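Local coordinates for protein probable uracil-DNA glycosylase (Acanthamoeba polyphaga mimivirus, PDB 5X55) that is probably a uracil-DNA glycosylase of the superfamily of that name, with a four-stranded parallel beta sheet flanked by helices, at residues G181-V186 and D281-N286; R96-Y101 and L129-W134; I102-N107 and L171-N176. All coordinates share one frame; numbering follows the deposited sequence.

Contact 1: G181-V186 and D281-N286; sequences GKIKVV and DYLTDN
Leu283, on the last turn of helix 273-286, packs the two methyls of its fork on Ile183 and Val186 and seats the helix against the sheet of this alpha/beta fold. The strand beginning at Val185 is an inner strand of the four-stranded parallel sheet, lying between strands 251-255 and 291-295, and helix 273-286 belongs to the connection that runs between these two neighbours. The tight part of the contact is wholly aliphatic. CD1 of Ile183 packs 3.6 Å from CD2 of Leu283, and the two side chains cross at about a right angle. CG1 of Ile183 stands anti to the carbonyl carbon (chi1 -71°), and the chain, then extended, places CD1 against the leucine. Branched, uncharged residues suit this place: Trp134 and Phe252 also touch both Ile183 and Leu283, and all three residues of the contact are buried. The outer side is different in kind. Gly181 and Lys182 on one segment, and Asp285 and Asn286 on the other, are exposed and do not meet across it, while Asp281, facing elsewhere on the helix, forms a salt bridge with Arg305. Packing also slackens toward the start of the strand, where the second branch of Leu283, CD1, comes no nearer than 4.3 Å to CG2 of Val186.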
# COMPACT_ATOMS: atom_id res chain seq x y z
N GLY A 181 14.25 6.44 3.31
CA GLY A 181 14.64 7.84 3.32
C GLY A 181 14.07 8.67 2.20
O GLY A 181 14.20 9.89 2.22
N LYS A 182 13.42 8.03 1.23
CA LYS A 182 12.82 8.75 0.12
C LYS A 182 11.31 8.77 0.19
O LYS A 182 10.67 9.35 -0.69
CB LYS A 182 13.29 8.12 -1.19
CG LYS A 182 14.81 8.10 -1.28
CD LYS A 182 15.31 9.50 -1.60
CE LYS A 182 15.33 9.74 -3.09
NZ LYS A 182 14.58 10.96 -3.54
N ILE A 183 10.71 8.17 1.21
CA ILE A 183 9.28 8.25 1.40
C ILE A 183 8.89 9.68 1.75
O ILE A 183 9.47 10.28 2.65
CB ILE A 183 8.83 7.27 2.49
CG1 ILE A 183 8.95 5.83 1.99
CG2 ILE A 183 7.42 7.59 2.96
CD1 ILE A 183 9.12 4.82 3.10
N LYS A 184 7.89 10.22 1.04
CA LYS A 184 7.27 11.48 1.42
C LYS A 184 5.83 11.35 1.91
O LYS A 184 5.41 12.12 2.75
CB LYS A 184 7.28 12.46 0.25
CG LYS A 184 8.65 12.69 -0.31
CD LYS A 184 8.56 12.87 -1.81
CE LYS A 184 8.87 14.27 -2.23
NZ LYS A 184 9.16 14.30 -3.71
N VAL A 185 5.07 10.40 1.36
CA VAL A 185 3.66 10.22 1.65
C VAL A 185 3.44 8.72 1.80
O VAL A 185 3.99 7.93 1.02
CB VAL A 185 2.76 10.78 0.52
CG1 VAL A 185 1.30 10.67 0.90
CG2 VAL A 185 3.14 12.21 0.19
N VAL A 186 2.68 8.33 2.83
CA VAL A 186 2.32 6.94 3.08
C VAL A 186 0.82 6.84 2.88
O VAL A 186 0.05 7.50 3.59
CB VAL A 186 2.71 6.50 4.50
CG1 VAL A 186 2.25 5.06 4.75
CG2 VAL A 186 4.21 6.67 4.74
N ASP A 281 6.05 1.94 12.72
CA ASP A 281 6.86 2.44 13.83
C ASP A 281 8.28 2.74 13.37
O ASP A 281 8.88 3.74 13.80
CB ASP A 281 6.88 1.44 14.99
CG ASP A 281 5.50 1.25 15.61
OD1 ASP A 281 4.62 2.12 15.38
OD2 ASP A 281 5.29 0.23 16.31
N TYR A 282 8.84 1.89 12.52
CA TYR A 282 10.17 2.15 11.99
C TYR A 282 10.21 3.48 11.26
O TYR A 282 11.14 4.28 11.44
CB TYR A 282 10.59 1.01 11.05
CG TYR A 282 11.94 1.22 10.44
CD1 TYR A 282 13.10 0.84 11.12
CD2 TYR A 282 12.08 1.83 9.20
CE1 TYR A 282 14.36 1.05 10.56
CE2 TYR A 282 13.33 2.04 8.64
CZ TYR A 282 14.46 1.65 9.32
OH TYR A 282 15.70 1.85 8.76
N LEU A 283 9.20 3.75 10.42
CA LEU A 283 9.23 4.99 9.64
C LEU A 283 9.08 6.21 10.55
O LEU A 283 9.85 7.17 10.43
CB LEU A 283 8.14 4.97 8.56
CG LEU A 283 8.28 3.94 7.44
CD1 LEU A 283 7.05 3.97 6.55
CD2 LEU A 283 9.53 4.21 6.62
N THR A 284 8.11 6.18 11.47
CA THR A 284 7.90 7.34 12.34
C THR A 284 9.00 7.51 13.38
O THR A 284 9.19 8.62 13.88
CB THR A 284 6.55 7.23 13.05
OG1 THR A 284 6.55 6.07 13.89
CG2 THR A 284 5.43 7.13 12.02
N ASP A 285 9.73 6.46 13.72
CA ASP A 285 10.84 6.63 14.65
C ASP A 285 12.09 7.15 13.95
O ASP A 285 12.87 7.88 14.57
CB ASP A 285 11.16 5.32 15.36
CG ASP A 285 10.00 4.80 16.21
OD1 ASP A 285 8.97 5.52 16.38
OD2 ASP A 285 10.12 3.65 16.72
N ASN A 286 12.30 6.80 12.68
CA ASN A 286 13.58 7.19 12.09
C ASN A 286 13.49 8.38 11.14
O ASN A 286 14.53 8.88 10.73
CB ASN A 286 14.21 6.00 11.39
CG ASN A 286 14.73 4.99 12.38
OD1 ASN A 286 14.10 3.95 12.63
ND2 ASN A 286 15.87 5.30 13.00

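Contact 2: R96-Y101 and L129-W134; sequences RIITEY and LFRPEW
Tyr101 overlaps Phe130 along one side of its ring, its CE1, CZ and OH lying beside CD2 and CE2 of the phenylalanine. The closest approach is 3.5 Å, from CE1 of Tyr101 to CE2 of Phe130. The ring planes make an angle of 38° and their centroids are 5.3 Å apart, an oblique pairing, neither parallel stack nor T-shape. CD of Arg96 comes from the opposite side of the tyrosine plane, 3.3 Å above it, so the phenol is held between an aliphatic chain and an aromatic ring. In this alpha/beta fold the contact joins the short helix 98-102 to the loop that leads into helix 135-142. Broad flat rings suit this span between helix and loop, the tyrosine buried. A second, looser meeting lies alongside: CD1 of Ile98 approaches NH2 of Arg131 at 4.1 Å. The arginine leaves its backbone with CG anti to N (chi1 180°), then bends at chi2 and chi3, and its NE gives a hydrogen bond to the backbone oxygen of Asn176. Its long chain suits both tasks; Ile98 also touches Val177. Within 96-101, N of Ile97 donates to the anti lone pair of Glu100 OE1, 3.2 Å away.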
# COMPACT_ATOMS: atom_id res chain seq x y z
N ARG A 96 16.56 -7.60 -12.80
CA ARG A 96 15.67 -6.58 -13.35
C ARG A 96 16.05 -5.20 -12.84
O ARG A 96 16.78 -5.04 -11.86
CB ARG A 96 14.21 -6.86 -12.99
CG ARG A 96 13.63 -8.20 -13.44
CD ARG A 96 12.29 -8.41 -12.73
NE ARG A 96 11.36 -9.29 -13.43
CZ ARG A 96 11.06 -10.53 -13.04
NH1 ARG A 96 11.63 -11.04 -11.95
NH2 ARG A 96 10.20 -11.26 -13.75
N ILE A 97 15.54 -4.18 -13.54
CA ILE A 97 15.55 -2.79 -13.09
C ILE A 97 14.15 -2.45 -12.59
O ILE A 97 13.21 -3.25 -12.73
CB ILE A 97 15.99 -1.84 -14.21
CG1 ILE A 97 15.11 -2.07 -15.45
CG2 ILE A 97 17.47 -2.03 -14.51
CD1 ILE A 97 15.32 -1.06 -16.56
N ILE A 98 13.97 -1.24 -12.04
CA ILE A 98 12.80 -0.97 -11.21
C ILE A 98 11.51 -0.92 -12.05
O ILE A 98 10.44 -1.40 -11.62
CB ILE A 98 13.04 0.34 -10.43
CG1 ILE A 98 12.09 0.42 -9.23
CG2 ILE A 98 12.97 1.58 -11.35
CD1 ILE A 98 12.12 -0.81 -8.32
N THR A 99 11.59 -0.39 -13.26
CA THR A 99 10.40 -0.31 -14.10
C THR A 99 9.83 -1.69 -14.42
O THR A 99 8.63 -1.81 -14.70
CB THR A 99 10.75 0.46 -15.37
OG1 THR A 99 11.13 1.79 -15.00
CG2 THR A 99 9.58 0.54 -16.31
N GLU A 100 10.66 -2.74 -14.37
CA GLU A 100 10.15 -4.07 -14.69
C GLU A 100 9.23 -4.59 -13.58
O GLU A 100 8.30 -5.34 -13.87
CB GLU A 100 11.30 -5.02 -14.95
CG GLU A 100 11.87 -4.85 -16.35
CD GLU A 100 13.05 -5.75 -16.64
OE1 GLU A 100 14.11 -5.57 -16.00
OE2 GLU A 100 12.92 -6.65 -17.49
N TYR A 101 9.46 -4.16 -12.34
CA TYR A 101 8.61 -4.52 -11.21
C TYR A 101 7.42 -3.58 -11.04
O TYR A 101 6.34 -4.03 -10.65
CB TYR A 101 9.41 -4.50 -9.90
CG TYR A 101 10.55 -5.48 -9.82
CD1 TYR A 101 10.32 -6.81 -9.48
CD2 TYR A 101 11.85 -5.08 -10.05
CE1 TYR A 101 11.36 -7.71 -9.40
CE2 TYR A 101 12.91 -5.97 -9.97
CZ TYR A 101 12.66 -7.29 -9.64
OH TYR A 101 13.71 -8.18 -9.57
N LEU A 129 13.17 -9.03 -0.80
CA LEU A 129 13.49 -7.63 -0.56
C LEU A 129 14.80 -7.29 -1.27
O LEU A 129 15.88 -7.64 -0.79
CB LEU A 129 13.59 -7.40 0.94
CG LEU A 129 13.80 -5.96 1.38
CD1 LEU A 129 12.59 -5.11 1.00
CD2 LEU A 129 14.02 -5.99 2.88
N PHE A 130 14.71 -6.60 -2.41
CA PHE A 130 15.85 -6.30 -3.28
C PHE A 130 16.49 -4.93 -3.01
O PHE A 130 17.45 -4.58 -3.71
CB PHE A 130 15.43 -6.36 -4.75
CG PHE A 130 14.49 -7.50 -5.07
CD1 PHE A 130 14.74 -8.80 -4.59
CD2 PHE A 130 13.35 -7.28 -5.83
CE1 PHE A 130 13.87 -9.87 -4.89
CE2 PHE A 130 12.46 -8.35 -6.13
CZ PHE A 130 12.72 -9.64 -5.65
N ARG A 131 15.98 -4.15 -2.06
CA ARG A 131 16.47 -2.79 -1.85
C ARG A 131 17.27 -2.73 -0.54
O ARG A 131 16.67 -2.85 0.54
CB ARG A 131 15.31 -1.80 -1.83
CG ARG A 131 15.68 -0.34 -1.63
CD ARG A 131 16.39 0.29 -2.85
NE ARG A 131 15.50 0.46 -3.99
CZ ARG A 131 15.83 1.12 -5.10
NH1 ARG A 131 17.02 1.69 -5.20
NH2 ARG A 131 14.97 1.22 -6.12
N PRO A 132 18.59 -2.54 -0.60
CA PRO A 132 19.44 -2.68 0.60
C PRO A 132 19.12 -1.71 1.73
O PRO A 132 19.34 -2.05 2.90
CB PRO A 132 20.86 -2.44 0.06
CG PRO A 132 20.78 -2.68 -1.39
CD PRO A 132 19.39 -2.30 -1.82
N GLU A 133 18.62 -0.51 1.42
CA GLU A 133 18.27 0.45 2.46
C GLU A 133 17.20 -0.06 3.44
O GLU A 133 16.98 0.59 4.46
CB GLU A 133 17.79 1.77 1.84
CG GLU A 133 18.82 2.49 0.95
CD GLU A 133 18.86 1.97 -0.49
OE1 GLU A 133 18.57 0.78 -0.71
OE2 GLU A 133 19.18 2.77 -1.40
N TRP A 134 16.53 -1.18 3.15
CA TRP A 134 15.55 -1.74 4.06
C TRP A 134 16.11 -2.86 4.92
O TRP A 134 15.42 -3.32 5.85
CB TRP A 134 14.32 -2.25 3.29
CG TRP A 134 13.40 -1.17 2.78
CD1 TRP A 134 13.33 -0.68 1.51
CD2 TRP A 134 12.40 -0.46 3.54
NE1 TRP A 134 12.35 0.30 1.43
CE2 TRP A 134 11.77 0.45 2.66
CE3 TRP A 134 11.98 -0.49 4.88
CZ2 TRP A 134 10.75 1.32 3.08
CZ3 TRP A 134 10.95 0.37 5.29
CH2 TRP A 134 10.35 1.26 4.39

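Contact 3: I102-N107 and L171-N176; sequences ILIDAN and LFNTMN
The flat carboxamide of Asn173 has CD1 of Ile102 above its plane, over the nitrogen, with the methyl 3.7 Å from ND2. CD1 of Ile104 approaches from beyond the same nitrogen, clearly on the other side of the plane, and stays 4.4 Å from ND2. One residue back, the ring of Phe172 carries CD2 of Leu171 over one face, 3.8 Å above the plane and offset toward the rim. With CG1 anti to its backbone N (chi1 -166°), Ile102 lays CD1 over the amide. In this glycosylase-family alpha/beta fold, the end of helix 98-102 and the coil after it lie against the start of helix 173-177, where Phe172 holds the N-cap position and its O accepts from N of Asn176. Farther along the coil, Asp105 makes an Asx turn: its OD1 accepts from N of Asn107 at 3.0 Å, met from above the carboxylate plane. No hydrogen bond links the two segments, yet ND2 of Asn173 donates to the backbone oxygens of Tyr101 and Met205. Asparagine thus suits a buried place, since both bonds satisfy a nitrogen that lies among isoleucine methyls, and those bonds probably fix the amide's rotation.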
# COMPACT_ATOMS: atom_id res chain seq x y z
N ILE A 102 7.60 -2.28 -11.28
CA ILE A 102 6.53 -1.37 -10.87
C ILE A 102 5.65 -1.02 -12.07
O ILE A 102 4.45 -0.78 -11.91
CB ILE A 102 7.10 -0.11 -10.18
CG1 ILE A 102 5.98 0.64 -9.45
CG2 ILE A 102 7.81 0.81 -11.14
CD1 ILE A 102 5.44 -0.10 -8.24
N LEU A 103 6.21 -1.02 -13.28
CA LEU A 103 5.43 -0.70 -14.47
C LEU A 103 5.09 -2.00 -15.20
O LEU A 103 5.75 -2.40 -16.16
CB LEU A 103 6.18 0.27 -15.38
CG LEU A 103 5.32 0.71 -16.55
CD1 LEU A 103 4.21 1.61 -16.03
CD2 LEU A 103 6.12 1.40 -17.64
N ILE A 104 4.02 -2.64 -14.75
CA ILE A 104 3.69 -4.02 -15.12
C ILE A 104 2.65 -4.04 -16.23
O ILE A 104 1.66 -3.31 -16.19
CB ILE A 104 3.19 -4.78 -13.88
CG1 ILE A 104 4.31 -4.93 -12.86
CG2 ILE A 104 2.62 -6.15 -14.25
CD1 ILE A 104 3.80 -5.44 -11.56
N ASP A 105 2.86 -4.91 -17.21
CA ASP A 105 1.91 -5.13 -18.30
C ASP A 105 1.28 -6.50 -18.13
O ASP A 105 1.98 -7.52 -18.14
CB ASP A 105 2.61 -5.01 -19.65
CG ASP A 105 1.69 -5.29 -20.82
OD1 ASP A 105 0.44 -5.28 -20.68
OD2 ASP A 105 2.23 -5.49 -21.93
N ALA A 106 -0.05 -6.53 -17.97
CA ALA A 106 -0.74 -7.82 -17.80
C ALA A 106 -0.56 -8.73 -19.02
O ALA A 106 -0.53 -9.95 -18.87
CB ALA A 106 -2.22 -7.60 -17.52
N ASN A 107 -0.41 -8.16 -20.22
CA ASN A 107 -0.16 -8.96 -21.42
C ASN A 107 1.26 -9.51 -21.49
O ASN A 107 1.54 -10.33 -22.36
CB ASN A 107 -0.44 -8.15 -22.67
CG ASN A 107 -1.89 -7.70 -22.78
OD1 ASN A 107 -2.81 -8.39 -22.35
ND2 ASN A 107 -2.09 -6.52 -23.36
N LEU A 171 5.77 -8.91 -3.85
CA LEU A 171 5.27 -8.79 -2.48
C LEU A 171 5.67 -7.47 -1.82
O LEU A 171 4.86 -6.82 -1.14
CB LEU A 171 5.80 -9.97 -1.65
CG LEU A 171 5.40 -9.91 -0.18
CD1 LEU A 171 3.89 -10.02 -0.08
CD2 LEU A 171 6.09 -11.01 0.61
N PHE A 172 6.93 -7.08 -1.98
CA PHE A 172 7.46 -5.89 -1.32
C PHE A 172 7.73 -4.78 -2.34
O PHE A 172 8.67 -4.00 -2.18
CB PHE A 172 8.73 -6.24 -0.54
CG PHE A 172 8.50 -7.12 0.67
CD1 PHE A 172 7.47 -6.85 1.57
CD2 PHE A 172 9.33 -8.21 0.92
CE1 PHE A 172 7.27 -7.67 2.70
CE2 PHE A 172 9.14 -9.03 2.04
CZ PHE A 172 8.10 -8.75 2.94
N ASN A 173 6.91 -4.73 -3.39
CA ASN A 173 7.13 -3.87 -4.55
C ASN A 173 7.40 -2.42 -4.16
O ASN A 173 8.37 -1.80 -4.64
CB ASN A 173 5.91 -3.95 -5.47
CG ASN A 173 6.27 -3.87 -6.92
OD1 ASN A 173 7.44 -3.88 -7.30
ND2 ASN A 173 5.25 -3.81 -7.77
N THR A 174 6.53 -1.84 -3.34
CA THR A 174 6.70 -0.43 -2.99
C THR A 174 8.00 -0.19 -2.24
O THR A 174 8.66 0.84 -2.46
CB THR A 174 5.51 0.06 -2.16
OG1 THR A 174 4.30 -0.25 -2.86
CG2 THR A 174 5.59 1.57 -1.99
N MET A 175 8.41 -1.12 -1.38
CA MET A 175 9.69 -0.99 -0.68
C MET A 175 10.86 -1.18 -1.62
O MET A 175 11.92 -0.57 -1.43
CB MET A 175 9.77 -2.00 0.48
CG MET A 175 8.73 -1.73 1.58
SD MET A 175 8.31 -3.13 2.64
CE MET A 175 9.85 -3.32 3.55
N ASN A 176 10.71 -2.03 -2.63
CA ASN A 176 11.80 -2.21 -3.58
C ASN A 176 11.96 -0.99 -4.48
O ASN A 176 13.07 -0.70 -4.93
CB ASN A 176 11.58 -3.49 -4.39
CG ASN A 176 11.83 -4.74 -3.55
OD1 ASN A 176 12.75 -4.75 -2.73
ND2 ASN A 176 11.00 -5.78 -3.73

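Overall arrangement
From the N terminus, residues 96-101 and 102-107 run on without a break, through helix 98-102 into the coil beyond. The chain then returns at 129-134 to close contact 2 and at 171-176 to close contact 3, so these two loops cross. They also touch, since N of Phe130 is hydrogen-bonded to OD1 of Asn176. Contact 1 follows in series: it opens at 181-186, shortly after helix 173-177, and closes a loop of more than ninety residues at 281-286. Contacts 1 and 2 touch through Trp134. Contacts 2 and 3 thus join the first modelled helix and the coil after it to loop 129-134 and helix 173-177, and contact 1 joins helix 273-286 to the parallel sheet.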